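Local structure of putative agmatinase (Clostridium difficile, 3LHL) at residues G96-T101 and T200-V205; V117-A122 and T139-I144; T124-E129 and F166-E171; E128-N131 and N135-A138. The protein probably hydrolyses agmatine to putrescine and urea, as a manganese-dependent member of the arginase family. All coordinates share one frame; numbering follows the deposited sequence.

Interaction 1 of 4, residues G96-T101 and T200-V205; sequences GEHLVT and TIDLDV. With MN (manganese (II) ion), chain B; MN (manganese (II) ion), chain C.
His98 and Asp202 meet at a manganese ion. His98 ND1 binds manganese B at 2.2 Å, and Asp202 OD2 binds the same ion at 2.2 Å. Asp202 OD2 also reaches manganese C, at 2.4 Å, so one oxygen bridges the pair. The carboxylate plane of Asp202 stands 80° from the His98 ring. Asp204 OD2 binds manganese C at 2.0 Å. Asp121 and Asp125 complete the site of manganese B; Asp121 and His123 complete that of manganese C. This is the two-manganese centre of the arginase family, and Asp202 and Asp204 form its DxD pair.

The hydrogen bonds lie on the other side of the imidazole. His98 NE2 donates to Thr200 OG1 at 2.7 Å, with an N-H...O angle of 160° and the oxygen close to the ring plane. With both ring nitrogens held, the rotation of the imidazole is fixed. Thr200 OG1 is placed for this by lying anti to its backbone N (chi1 178°). Thr200 is thus the second shell that holds His98; Asp245 in turn is hydrogen-bonded to Thr200 and Thr101.

Packing is slight: Thr101 CG2 lies 4.0 Å from Thr200 CB. The segment 96-101 is the loop between strand 90-95 and helix 101-111. Thr200 and Asp202 sit at the end of strand 196-202, beside strand 115-120, while helix 140-148 packs on His98 and Thr101.

Interaction 2 of 4, residues V117-A122 and T139-I144; sequences VIHFDA and TVIKRI. With MN (manganese (II) ion), chain C; MN (manganese (II) ion), chain B.
Strand 115-120 runs past the start of helix 140-148, with the CA atoms of His119 and Ile141 8.5 Å apart. No hydrogen bond joins the two segments. The main contact is a CH-pi interaction. Ile141 CD1 sits over the centre of the His119 ring, 3.6 Å from the centroid and 7° off the ring normal. Ile141 CG1 covers the same face nearer its rim, 3.4 Å from His119 NE2. The two side chains approach from opposite directions. Chi1 of 174° sends the His119 ring toward the helix, and chi2 of 57° turns its face to Ile141.

Strand 115-120, helix 140-148 and strand 153-158 form a beta-alpha-beta unit of the parallel sheet. The long loop between the first strand and the helix carries metal ligands. Asp121, just past the strand end, bridges the two ions: OD1 binds manganese C at 2.3 Å and OD2 binds manganese B at 2.2 Å.

Farther from the metals, Val117 CG2 meets Ile144 CG2 at 4.1 Å, a purely apolar touch between methyl groups. Phe105 of helix 101-111 packs against both residues. His119 ND1 is buried by the contact and has no polar partner in the model.

Interaction 3 of 4, residues T124-E129 and F166-E171; sequences TDLREE and FKFATE. With MN (manganese (II) ion), chain B.
Thr124 and Phe166 cross at about a right angle. The methyl CG2 of Thr124 stands over one face of the Phe166 ring, 3.9 Å from the centroid and 18° off the ring normal. It is displaced toward the rim, and its nearest ring atoms are CZ, at 3.8 Å, and CE1. Phe166 leaves its helix heading away from the loop, but its ring bends back so that the CZ and CE1 end meets the methyl.

The other end of Thr124 faces its own chain. OG1 accepts from Leu126 N at 3.2 Å, with an N-H...O angle of 165°. This is an ST turn. It fixes the threonine with its oxygen between the backbone N and the carbonyl carbon (chi1 72°), which leaves the methyl for the ring. Between the two residues of the turn lies Asp125, whose OD2 binds manganese B at 2.4 Å. The loop thus turns one side to the metal centre and the other to helix 163-170.

Leu126 points at the helix and divides one methyl between two residues. Leu126 CD1 lies 3.9 Å from Phe168 CD2, with the two side chains oblique to each other. The same CD1 is 4.2 Å from Ala169 CB. Phe168 also meets the rings of His174 and Trp145. Met177 of strand 176-179 touches Thr124, Phe166 and Ala169 from the sheet.

Interaction 4 of 4, residues E128-N131 and N135-A138; sequences EEYN and NSHA. With PO4 (phosphate ion), chain F.
Tyr130 lies across Ser136, His137 and Ala138, and its ring carries nearly all of the contact. The close part is at the root and one side of the ring. Ser136 OG comes to the ring edge near its plane, 3.4 Å from Tyr130 CD2, and this is no hydrogen bond. That oxygen instead accepts from Ala138 N at 3.2 Å, with an N-H...O angle of 167°, in an ST turn. The turn places the methyl of Ala138 near the base of the ring, with CB 3.8 Å from Tyr130 CG. A chi1 of -173° extends the tyrosine ring away from its own backbone N, over to 135-138.

His137 meets the outer part of the ring. Tyr130 directs an edge at the His137 face in an offset edge-to-face pair, with centroids 5.6 Å apart and planes at 79°. The far end of the tyrosine reaches a phosphate, probably from the crystallisation liquor. Tyr130 OH donates to phosphate O1 at 2.6 Å, and phosphate O2 lies at the edge of the His137 ring. Ser22 and Asn23 also bind this ion through their backbone N atoms. The neighbours Glu129 and Asn131 are exposed, with Asn131 CG over one face of the tyrosine ring.

Both segments belong to the long loop between strand 115-120 and helix 140-148. His137 also touches Glu248, known to bind a third manganese ion, though none is bound to it in this chain. The turn thus borders the metal centre of this arginase-family fold.

How the interactions relate
All four contacts gather at one end of the parallel sheet, near the manganese pair. Interactions 1 and 2 are closest, with centres about 8 Å apart, and their strands 196-202 and 115-120 are neighbours in the sheet. Interaction 3 lies about 10 Å from interaction 2 and about 17 Å from interaction 1. Along the chain, interactions 2, 3 and 4 all fall between the two halves of interaction 1. Interactions 3 and 4 share Glu128 and Glu129, and Glu128 makes salt bridges to Lys142 and Arg143 of interaction 2. Segments 124-129 and 135-138 and the start of helix 140-148 line one side of a metal site whose ligands come from distant parts of the sequence.

Interaction 1 of 4, residues G96-T101 and T200-V205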
loop_
_atom_site.group_PDB
_atom_site.type_symbol
_atom_site.label_atom_id
_atom_site.label_comp_id
_atom_site.label_asym_id
_atom_site.label_seq_id
_atom_site.Cartn_x
_atom_site.Cartn_y
_atom_site.Cartn_z
ATOM N N GLY A 96 -1.075 8.092 -4.714
ATOM C CA GLY A 96 -0.243 9.195 -4.320
ATOM C C GLY A 96 -0.246 9.041 -2.811
ATOM O O GLY A 96 0.212 8.019 -2.301
ATOM N N GLU A 97 -0.803 10.009 -2.093
ATOM C CA GLU A 97 -0.810 9.930 -0.636
ATOM C C GLU A 97 -1.549 8.721 -0.072
ATOM O O GLU A 97 -2.385 8.100 -0.741
ATOM C CB GLU A 97 -1.367 11.212 -0.029
ATOM C CG GLU A 97 -2.808 11.477 -0.328
ATOM C CD GLU A 97 -3.307 12.709 0.393
ATOM O OE1 GLU A 97 -2.794 13.816 0.104
ATOM O OE2 GLU A 97 -4.206 12.567 1.250
ATOM N N HIS A 98 -1.240 8.403 1.178
ATOM C CA HIS A 98 -1.822 7.243 1.837
ATOM C C HIS A 98 -3.330 7.307 2.082
ATOM O O HIS A 98 -3.963 6.286 2.322
ATOM C CB HIS A 98 -1.083 6.985 3.151
ATOM C CG HIS A 98 -0.960 5.534 3.497
ATOM N ND1 HIS A 98 -0.080 5.067 4.447
ATOM C CD2 HIS A 98 -1.608 4.448 3.016
ATOM C CE1 HIS A 98 -0.188 3.754 4.536
ATOM N NE2 HIS A 98 -1.108 3.354 3.679
ATOM N N LEU A 99 -3.920 8.491 2.004
ATOM C CA LEU A 99 -5.356 8.587 2.244
ATOM C C LEU A 99 -6.186 7.788 1.232
ATOM O O LEU A 99 -7.267 7.309 1.569
ATOM C CB LEU A 99 -5.805 10.052 2.254
ATOM C CG LEU A 99 -7.271 10.310 2.629
ATOM C CD1 LEU A 99 -7.598 9.705 3.991
ATOM C CD2 LEU A 99 -7.523 11.806 2.639
ATOM N N VAL A 100 -5.679 7.625 0.008
ATOM C CA VAL A 100 -6.412 6.881 -1.022
ATOM C C VAL A 100 -6.766 5.468 -0.563
ATOM O O VAL A 100 -7.684 4.845 -1.093
ATOM C CB VAL A 100 -5.612 6.766 -2.358
ATOM C CG1 VAL A 100 -5.243 8.151 -2.873
ATOM C CG2 VAL A 100 -4.379 5.905 -2.165
ATOM N N THR A 101 -6.026 4.971 0.420
ATOM C CA THR A 101 -6.253 3.642 0.963
ATOM C C THR A 101 -7.585 3.516 1.720
ATOM O O THR A 101 -8.194 2.445 1.735
ATOM C CB THR A 101 -5.095 3.252 1.912
ATOM O OG1 THR A 101 -3.891 3.100 1.150
ATOM C CG2 THR A 101 -5.400 1.950 2.645
ATOM N N THR A 200 -1.575 -2.800 2.553
ATOM C CA THR A 200 -1.277 -1.413 2.231
ATOM C C THR A 200 0.189 -1.133 2.545
ATOM O O THR A 200 0.629 -1.222 3.694
ATOM C CB THR A 200 -2.177 -0.423 3.024
ATOM O OG1 THR A 200 -1.794 0.924 2.705
ATOM C CG2 THR A 200 -2.054 -0.652 4.530
ATOM N N ILE A 201 0.940 -0.796 1.507
ATOM C CA ILE A 201 2.361 -0.522 1.650
ATOM C C ILE A 201 2.740 0.934 1.385
ATOM O O ILE A 201 2.683 1.406 0.245
ATOM C CB ILE A 201 3.187 -1.419 0.692
ATOM C CG1 ILE A 201 3.114 -2.873 1.160
ATOM C CG2 ILE A 201 4.641 -0.935 0.623
ATOM C CD1 ILE A 201 3.857 -3.842 0.263
ATOM N N ASP A 202 3.106 1.647 2.446
ATOM C CA ASP A 202 3.567 3.022 2.306
ATOM C C ASP A 202 5.047 2.820 1.976
ATOM O O ASP A 202 5.801 2.304 2.802
ATOM C CB ASP A 202 3.436 3.783 3.621
ATOM C CG ASP A 202 3.904 5.214 3.505
ATOM O OD1 ASP A 202 4.938 5.443 2.849
ATOM O OD2 ASP A 202 3.248 6.107 4.073
ATOM N N LEU A 203 5.461 3.202 0.772
ATOM C CA LEU A 203 6.843 3.006 0.357
ATOM C C LEU A 203 7.903 3.668 1.235
ATOM O O LEU A 203 9.072 3.286 1.168
ATOM C CB LEU A 203 7.022 3.432 -1.105
ATOM C CG LEU A 203 6.190 2.616 -2.110
ATOM C CD1 LEU A 203 6.260 3.248 -3.490
ATOM C CD2 LEU A 203 6.692 1.176 -2.144
ATOM N N ASP A 204 7.528 4.647 2.060
ATOM C CA ASP A 204 8.546 5.256 2.913
ATOM C C ASP A 204 8.950 4.321 4.048
ATOM O O ASP A 204 9.689 4.712 4.945
ATOM C CB ASP A 204 8.107 6.620 3.478
ATOM C CG ASP A 204 6.939 6.528 4.440
ATOM O OD1 ASP A 204 6.754 5.481 5.098
ATOM O OD2 ASP A 204 6.209 7.531 4.550
ATOM N N VAL A 205 8.458 3.084 4.017
ATOM C CA VAL A 205 8.843 2.120 5.035
ATOM C C VAL A 205 10.325 1.846 4.771
ATOM O O VAL A 205 11.081 1.483 5.674
ATOM C CB VAL A 205 8.040 0.795 4.927
ATOM C CG1 VAL A 205 8.395 0.049 3.635
ATOM C CG2 VAL A 205 8.319 -0.070 6.143
HETATM MN MN MN B . 1.536 6.187 5.484
HETATM MN MN MN C . 4.625 7.065 5.746
#

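Interaction 2 of 4, residues V117-A122 and T139-I144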
loop_
_atom_site.group_PDB
_atom_site.type_symbol
_atom_site.label_atom_id
_atom_site.label_comp_id
_atom_site.label_asym_id
_atom_site.label_seq_id
_atom_site.Cartn_x
_atom_site.Cartn_y
_atom_site.Cartn_z
ATOM N N VAL A 117 -5.716 -6.336 8.122
ATOM C CA VAL A 117 -4.924 -5.325 7.442
ATOM C C VAL A 117 -3.430 -5.435 7.745
ATOM O O VAL A 117 -3.020 -5.434 8.907
ATOM C CB VAL A 117 -5.386 -3.901 7.845
ATOM C CG1 VAL A 117 -4.526 -2.854 7.148
ATOM C CG2 VAL A 117 -6.857 -3.710 7.508
ATOM N N ILE A 118 -2.623 -5.541 6.695
ATOM C CA ILE A 118 -1.177 -5.596 6.852
ATOM C C ILE A 118 -0.690 -4.220 6.410
ATOM O O ILE A 118 -0.941 -3.791 5.280
ATOM C CB ILE A 118 -0.557 -6.730 6.002
ATOM C CG1 ILE A 118 -0.936 -8.084 6.625
ATOM C CG2 ILE A 118 0.966 -6.580 5.939
ATOM C CD1 ILE A 118 -0.341 -9.304 5.928
ATOM N N HIS A 119 -0.007 -3.534 7.321
ATOM C CA HIS A 119 0.463 -2.169 7.100
ATOM C C HIS A 119 1.980 -1.956 7.223
ATOM O O HIS A 119 2.560 -2.161 8.288
ATOM C CB HIS A 119 -0.295 -1.277 8.091
ATOM C CG HIS A 119 0.153 0.152 8.130
ATOM N ND1 HIS A 119 0.172 0.964 7.014
ATOM C CD2 HIS A 119 0.524 0.935 9.171
ATOM C CE1 HIS A 119 0.530 2.186 7.368
ATOM N NE2 HIS A 119 0.749 2.195 8.671
ATOM N N PHE A 120 2.612 -1.553 6.125
ATOM C CA PHE A 120 4.047 -1.270 6.100
ATOM C C PHE A 120 4.181 0.244 6.012
ATOM O O PHE A 120 3.568 0.884 5.151
ATOM C CB PHE A 120 4.713 -1.948 4.898
ATOM C CG PHE A 120 4.950 -3.421 5.093
ATOM C CD1 PHE A 120 6.072 -3.872 5.783
ATOM C CD2 PHE A 120 4.035 -4.355 4.618
ATOM C CE1 PHE A 120 6.280 -5.237 6.000
ATOM C CE2 PHE A 120 4.233 -5.726 4.832
ATOM C CZ PHE A 120 5.354 -6.167 5.521
ATOM N N ASP A 121 4.995 0.818 6.887
ATOM C CA ASP A 121 5.113 2.267 6.920
ATOM C C ASP A 121 6.239 2.696 7.856
ATOM O O ASP A 121 6.666 1.932 8.730
ATOM C CB ASP A 121 3.793 2.844 7.454
ATOM C CG ASP A 121 3.465 4.222 6.894
ATOM O OD1 ASP A 121 4.314 5.140 6.984
ATOM O OD2 ASP A 121 2.339 4.376 6.370
ATOM N N ALA A 122 6.710 3.925 7.673
ATOM C CA ALA A 122 7.740 4.481 8.536
ATOM C C ALA A 122 6.976 5.205 9.641
ATOM O O ALA A 122 7.494 5.412 10.746
ATOM C CB ALA A 122 8.593 5.459 7.769
ATOM N N THR A 139 -3.599 10.016 9.160
ATOM C CA THR A 139 -4.611 9.477 10.062
ATOM C C THR A 139 -5.292 8.262 9.449
ATOM O O THR A 139 -6.203 7.695 10.049
ATOM C CB THR A 139 -5.721 10.510 10.347
ATOM O OG1 THR A 139 -6.494 10.697 9.156
ATOM C CG2 THR A 139 -5.129 11.859 10.777
ATOM N N VAL A 140 -4.851 7.859 8.261
ATOM C CA VAL A 140 -5.478 6.745 7.559
ATOM C C VAL A 140 -5.686 5.457 8.366
ATOM O O VAL A 140 -6.760 4.858 8.307
ATOM C CB VAL A 140 -4.719 6.413 6.232
ATOM C CG1 VAL A 140 -3.350 5.799 6.528
ATOM C CG2 VAL A 140 -5.566 5.479 5.375
ATOM N N ILE A 141 -4.685 5.030 9.129
ATOM C CA ILE A 141 -4.843 3.803 9.897
ATOM C C ILE A 141 -5.828 3.971 11.047
ATOM O O ILE A 141 -6.512 3.020 11.426
ATOM C CB ILE A 141 -3.481 3.290 10.433
ATOM C CG1 ILE A 141 -2.548 3.004 9.254
ATOM C CG2 ILE A 141 -3.674 2.007 11.244
ATOM C CD1 ILE A 141 -3.124 2.028 8.243
ATOM N N LYS A 142 -5.904 5.178 11.602
ATOM C CA LYS A 142 -6.838 5.436 12.689
ATOM C C LYS A 142 -8.243 5.329 12.100
ATOM O O LYS A 142 -9.142 4.755 12.712
ATOM C CB LYS A 142 -6.614 6.833 13.272
ATOM C CG LYS A 142 -7.512 7.166 14.457
ATOM C CD LYS A 142 -7.277 6.213 15.626
ATOM C CE LYS A 142 -8.288 6.439 16.738
ATOM N NZ LYS A 142 -8.228 7.823 17.288
ATOM N N ARG A 143 -8.422 5.874 10.899
ATOM C CA ARG A 143 -9.716 5.810 10.227
ATOM C C ARG A 143 -10.107 4.356 10.007
ATOM O O ARG A 143 -11.255 3.974 10.225
ATOM C CB ARG A 143 -9.664 6.522 8.874
ATOM C CG ARG A 143 -9.589 8.024 8.990
ATOM C CD ARG A 143 -10.735 8.546 9.847
ATOM N NE ARG A 143 -10.258 9.637 10.680
ATOM C CZ ARG A 143 -10.274 9.634 12.006
ATOM N NH1 ARG A 143 -10.756 8.596 12.674
ATOM N NH2 ARG A 143 -9.775 10.669 12.661
ATOM N N ILE A 144 -9.141 3.550 9.576
ATOM C CA ILE A 144 -9.393 2.141 9.334
ATOM C C ILE A 144 -9.677 1.394 10.631
ATOM O O ILE A 144 -10.512 0.496 10.660
ATOM C CB ILE A 144 -8.208 1.487 8.595
ATOM C CG1 ILE A 144 -8.143 2.047 7.165
ATOM C CG2 ILE A 144 -8.350 -0.036 8.614
ATOM C CD1 ILE A 144 -6.985 1.534 6.328
HETATM MN MN MN C . 4.625 7.065 5.746
HETATM MN MN MN B . 1.536 6.187 5.484
#

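Interaction 3 of 4, residues T124-E129 and F166-E171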
loop_
_atom_site.group_PDB
_atom_site.type_symbol
_atom_site.label_atom_id
_atom_site.label_comp_id
_atom_site.label_asym_id
_atom_site.label_seq_id
_atom_site.Cartn_x
_atom_site.Cartn_y
_atom_site.Cartn_z
ATOM N N THR A 124 3.214 5.713 11.950
ATOM C CA THR A 124 2.077 5.009 12.533
ATOM C C THR A 124 0.766 5.343 11.820
ATOM O O THR A 124 -0.066 4.462 11.589
ATOM C CB THR A 124 1.896 5.360 14.040
ATOM O OG1 THR A 124 1.408 6.703 14.164
ATOM C CG2 THR A 124 3.222 5.233 14.797
ATOM N N ASP A 125 0.589 6.615 11.470
ATOM C CA ASP A 125 -0.637 7.063 10.813
ATOM C C ASP A 125 -1.838 6.855 11.739
ATOM O O ASP A 125 -2.972 6.718 11.285
ATOM C CB ASP A 125 -0.859 6.299 9.503
ATOM C CG ASP A 125 0.049 6.777 8.390
ATOM O OD1 ASP A 125 0.727 7.808 8.581
ATOM O OD2 ASP A 125 0.078 6.129 7.323
ATOM N N LEU A 126 -1.582 6.839 13.044
ATOM C CA LEU A 126 -2.643 6.625 14.012
ATOM C C LEU A 126 -3.244 7.891 14.625
ATOM O O LEU A 126 -4.242 7.817 15.338
ATOM C CB LEU A 126 -2.145 5.698 15.122
ATOM C CG LEU A 126 -2.030 4.212 14.763
ATOM C CD1 LEU A 126 -1.500 3.427 15.948
ATOM C CD2 LEU A 126 -3.401 3.680 14.355
ATOM N N ARG A 127 -2.668 9.055 14.355
ATOM C CA ARG A 127 -3.235 10.257 14.952
ATOM C C ARG A 127 -4.651 10.516 14.439
ATOM O O ARG A 127 -4.982 10.195 13.295
ATOM C CB ARG A 127 -2.332 11.470 14.710
ATOM C CG ARG A 127 -2.248 11.975 13.289
ATOM C CD ARG A 127 -1.125 13.004 13.210
ATOM N NE ARG A 127 0.160 12.376 13.516
ATOM C CZ ARG A 127 1.266 13.032 13.851
ATOM N NH1 ARG A 127 1.263 14.356 13.935
ATOM N NH2 ARG A 127 2.381 12.357 14.096
ATOM N N GLU A 128 -5.480 11.081 15.313
ATOM C CA GLU A 128 -6.877 11.377 15.009
ATOM C C GLU A 128 -7.026 12.443 13.923
ATOM O O GLU A 128 -7.903 12.347 13.068
ATOM C CB GLU A 128 -7.584 11.816 16.294
ATOM C CG GLU A 128 -9.082 12.104 16.160
ATOM C CD GLU A 128 -9.884 10.920 15.635
ATOM O OE1 GLU A 128 -9.520 9.759 15.919
ATOM O OE2 GLU A 128 -10.897 11.156 14.948
ATOM N N GLU A 129 -6.164 13.456 13.957
ATOM C CA GLU A 129 -6.211 14.520 12.964
ATOM C C GLU A 129 -4.818 14.987 12.591
ATOM O O GLU A 129 -3.849 14.731 13.302
ATOM C CB GLU A 129 -6.977 15.744 13.482
ATOM C CG GLU A 129 -8.448 15.551 13.774
ATOM C CD GLU A 129 -9.150 16.885 13.991
ATOM O OE1 GLU A 129 -8.512 17.816 14.533
ATOM O OE2 GLU A 129 -10.339 17.004 13.624
ATOM N N PHE A 166 1.996 5.709 19.511
ATOM C CA PHE A 166 2.656 4.457 19.863
ATOM C C PHE A 166 1.958 3.765 21.039
ATOM O O PHE A 166 1.785 2.546 21.025
ATOM C CB PHE A 166 4.135 4.715 20.174
ATOM C CG PHE A 166 4.982 4.905 18.942
ATOM C CD1 PHE A 166 5.338 3.815 18.152
ATOM C CD2 PHE A 166 5.400 6.172 18.554
ATOM C CE1 PHE A 166 6.094 3.986 16.996
ATOM C CE2 PHE A 166 6.159 6.350 17.395
ATOM C CZ PHE A 166 6.505 5.255 16.617
ATOM N N LYS A 167 1.559 4.542 22.046
ATOM C CA LYS A 167 0.852 3.994 23.207
ATOM C C LYS A 167 -0.431 3.311 22.740
ATOM O O LYS A 167 -0.763 2.215 23.189
ATOM C CB LYS A 167 0.473 5.102 24.196
ATOM C CG LYS A 167 1.594 5.614 25.074
ATOM C CD LYS A 167 1.084 6.726 25.986
ATOM C CE LYS A 167 2.183 7.263 26.888
ATOM N NZ LYS A 167 1.749 8.479 27.646
ATOM N N PHE A 168 -1.147 3.986 21.844
ATOM C CA PHE A 168 -2.402 3.482 21.292
ATOM C C PHE A 168 -2.230 2.039 20.842
ATOM O O PHE A 168 -3.117 1.205 21.039
ATOM C CB PHE A 168 -2.834 4.343 20.097
ATOM C CG PHE A 168 -4.238 4.073 19.621
ATOM C CD1 PHE A 168 -5.334 4.538 20.342
ATOM C CD2 PHE A 168 -4.464 3.356 18.449
ATOM C CE1 PHE A 168 -6.640 4.295 19.905
ATOM C CE2 PHE A 168 -5.765 3.105 18.003
ATOM C CZ PHE A 168 -6.854 3.575 18.733
ATOM N N ALA A 169 -1.077 1.744 20.251
ATOM C CA ALA A 169 -0.800 0.399 19.766
ATOM C C ALA A 169 -0.092 -0.500 20.774
ATOM O O ALA A 169 -0.523 -1.628 21.007
ATOM C CB ALA A 169 0.019 0.471 18.479
ATOM N N THR A 170 0.987 -0.001 21.371
ATOM C CA THR A 170 1.774 -0.785 22.320
ATOM C C THR A 170 1.167 -0.977 23.706
ATOM O O THR A 170 1.258 -2.064 24.279
ATOM C CB THR A 170 3.183 -0.184 22.501
ATOM O OG1 THR A 170 3.072 1.176 22.937
ATOM C CG2 THR A 170 3.954 -0.233 21.199
ATOM N N GLU A 171 0.566 0.071 24.253
ATOM C CA GLU A 171 -0.032 -0.025 25.578
ATOM C C GLU A 171 -1.507 -0.374 25.540
ATOM O O GLU A 171 -1.959 -1.251 26.277
ATOM C CB GLU A 171 0.157 1.283 26.342
ATOM C CG GLU A 171 1.537 1.449 26.938
ATOM C CD GLU A 171 1.694 2.774 27.654
ATOM O OE1 GLU A 171 0.744 3.178 28.362
ATOM O OE2 GLU A 171 2.770 3.403 27.516
HETATM MN MN MN B . 1.536 6.187 5.484
#

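Interaction 4 of 4, residues E128-N131 and N135-A138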
loop_
_atom_site.group_PDB
_atom_site.type_symbol
_atom_site.label_atom_id
_atom_site.label_comp_id
_atom_site.label_asym_id
_atom_site.label_seq_id
_atom_site.Cartn_x
_atom_site.Cartn_y
_atom_site.Cartn_z
ATOM N N GLU A 128 -5.480 11.081 15.313
ATOM C CA GLU A 128 -6.877 11.377 15.009
ATOM C C GLU A 128 -7.026 12.443 13.923
ATOM O O GLU A 128 -7.903 12.347 13.068
ATOM C CB GLU A 128 -7.584 11.816 16.294
ATOM C CG GLU A 128 -9.082 12.104 16.160
ATOM C CD GLU A 128 -9.884 10.920 15.635
ATOM O OE1 GLU A 128 -9.520 9.759 15.919
ATOM O OE2 GLU A 128 -10.897 11.156 14.948
ATOM N N GLU A 129 -6.164 13.456 13.957
ATOM C CA GLU A 129 -6.211 14.520 12.964
ATOM C C GLU A 129 -4.818 14.987 12.591
ATOM O O GLU A 129 -3.849 14.731 13.302
ATOM C CB GLU A 129 -6.977 15.744 13.482
ATOM C CG GLU A 129 -8.448 15.551 13.774
ATOM C CD GLU A 129 -9.150 16.885 13.991
ATOM O OE1 GLU A 129 -8.512 17.816 14.533
ATOM O OE2 GLU A 129 -10.339 17.004 13.624
ATOM N N TYR A 130 -4.738 15.687 11.466
ATOM C CA TYR A 130 -3.486 16.246 10.991
ATOM C C TYR A 130 -3.883 17.469 10.174
ATOM O O TYR A 130 -4.724 17.379 9.281
ATOM C CB TYR A 130 -2.719 15.236 10.134
ATOM C CG TYR A 130 -1.328 15.706 9.760
ATOM C CD1 TYR A 130 -0.412 16.084 10.742
ATOM C CD2 TYR A 130 -0.934 15.791 8.421
ATOM C CE1 TYR A 130 0.864 16.542 10.406
ATOM C CE2 TYR A 130 0.339 16.245 8.071
ATOM C CZ TYR A 130 1.232 16.620 9.068
ATOM O OH TYR A 130 2.483 17.086 8.728
ATOM N N ASN A 131 -3.287 18.612 10.495
ATOM C CA ASN A 131 -3.615 19.859 9.811
ATOM C C ASN A 131 -5.119 20.105 9.927
ATOM O O ASN A 131 -5.767 20.524 8.971
ATOM C CB ASN A 131 -3.201 19.803 8.334
ATOM C CG ASN A 131 -1.690 19.752 8.153
ATOM O OD1 ASN A 131 -0.952 20.461 8.837
ATOM N ND2 ASN A 131 -1.227 18.918 7.223
ATOM N N ASN A 135 -9.434 13.365 7.918
ATOM C CA ASN A 135 -9.053 12.578 6.758
ATOM C C ASN A 135 -7.775 13.137 6.166
ATOM O O ASN A 135 -7.784 14.146 5.461
ATOM C CB ASN A 135 -10.178 12.583 5.722
ATOM C CG ASN A 135 -11.438 11.916 6.241
ATOM O OD1 ASN A 135 -11.396 10.781 6.715
ATOM N ND2 ASN A 135 -12.564 12.617 6.161
ATOM N N SER A 136 -6.673 12.466 6.477
ATOM C CA SER A 136 -5.348 12.858 6.026
ATOM C C SER A 136 -4.517 11.603 5.807
ATOM O O SER A 136 -4.894 10.514 6.249
ATOM C CB SER A 136 -4.689 13.731 7.098
ATOM O OG SER A 136 -3.294 13.852 6.894
ATOM N N HIS A 137 -3.385 11.749 5.127
ATOM C CA HIS A 137 -2.518 10.601 4.900
ATOM C C HIS A 137 -1.961 10.116 6.241
ATOM O O HIS A 137 -1.628 8.941 6.396
ATOM C CB HIS A 137 -1.357 10.974 3.963
ATOM C CG HIS A 137 -0.548 12.148 4.424
ATOM N ND1 HIS A 137 -0.892 13.452 4.133
ATOM C CD2 HIS A 137 0.598 12.215 5.146
ATOM C CE1 HIS A 137 0.008 14.271 4.652
ATOM N NE2 HIS A 137 0.921 13.547 5.272
ATOM N N ALA A 138 -1.888 11.029 7.209
ATOM C CA ALA A 138 -1.347 10.734 8.539
ATOM C C ALA A 138 -2.336 10.155 9.553
ATOM O O ALA A 138 -1.953 9.839 10.685
ATOM C CB ALA A 138 -0.712 11.992 9.120
HETATM P P PO4 F . 2.576 17.614 4.968
HETATM O O1 PO4 F . 3.071 16.915 6.182
HETATM O O2 PO4 F . 1.232 17.096 4.608
HETATM O O3 PO4 F . 2.484 19.073 5.240
HETATM O O4 PO4 F . 3.519 17.377 3.841
#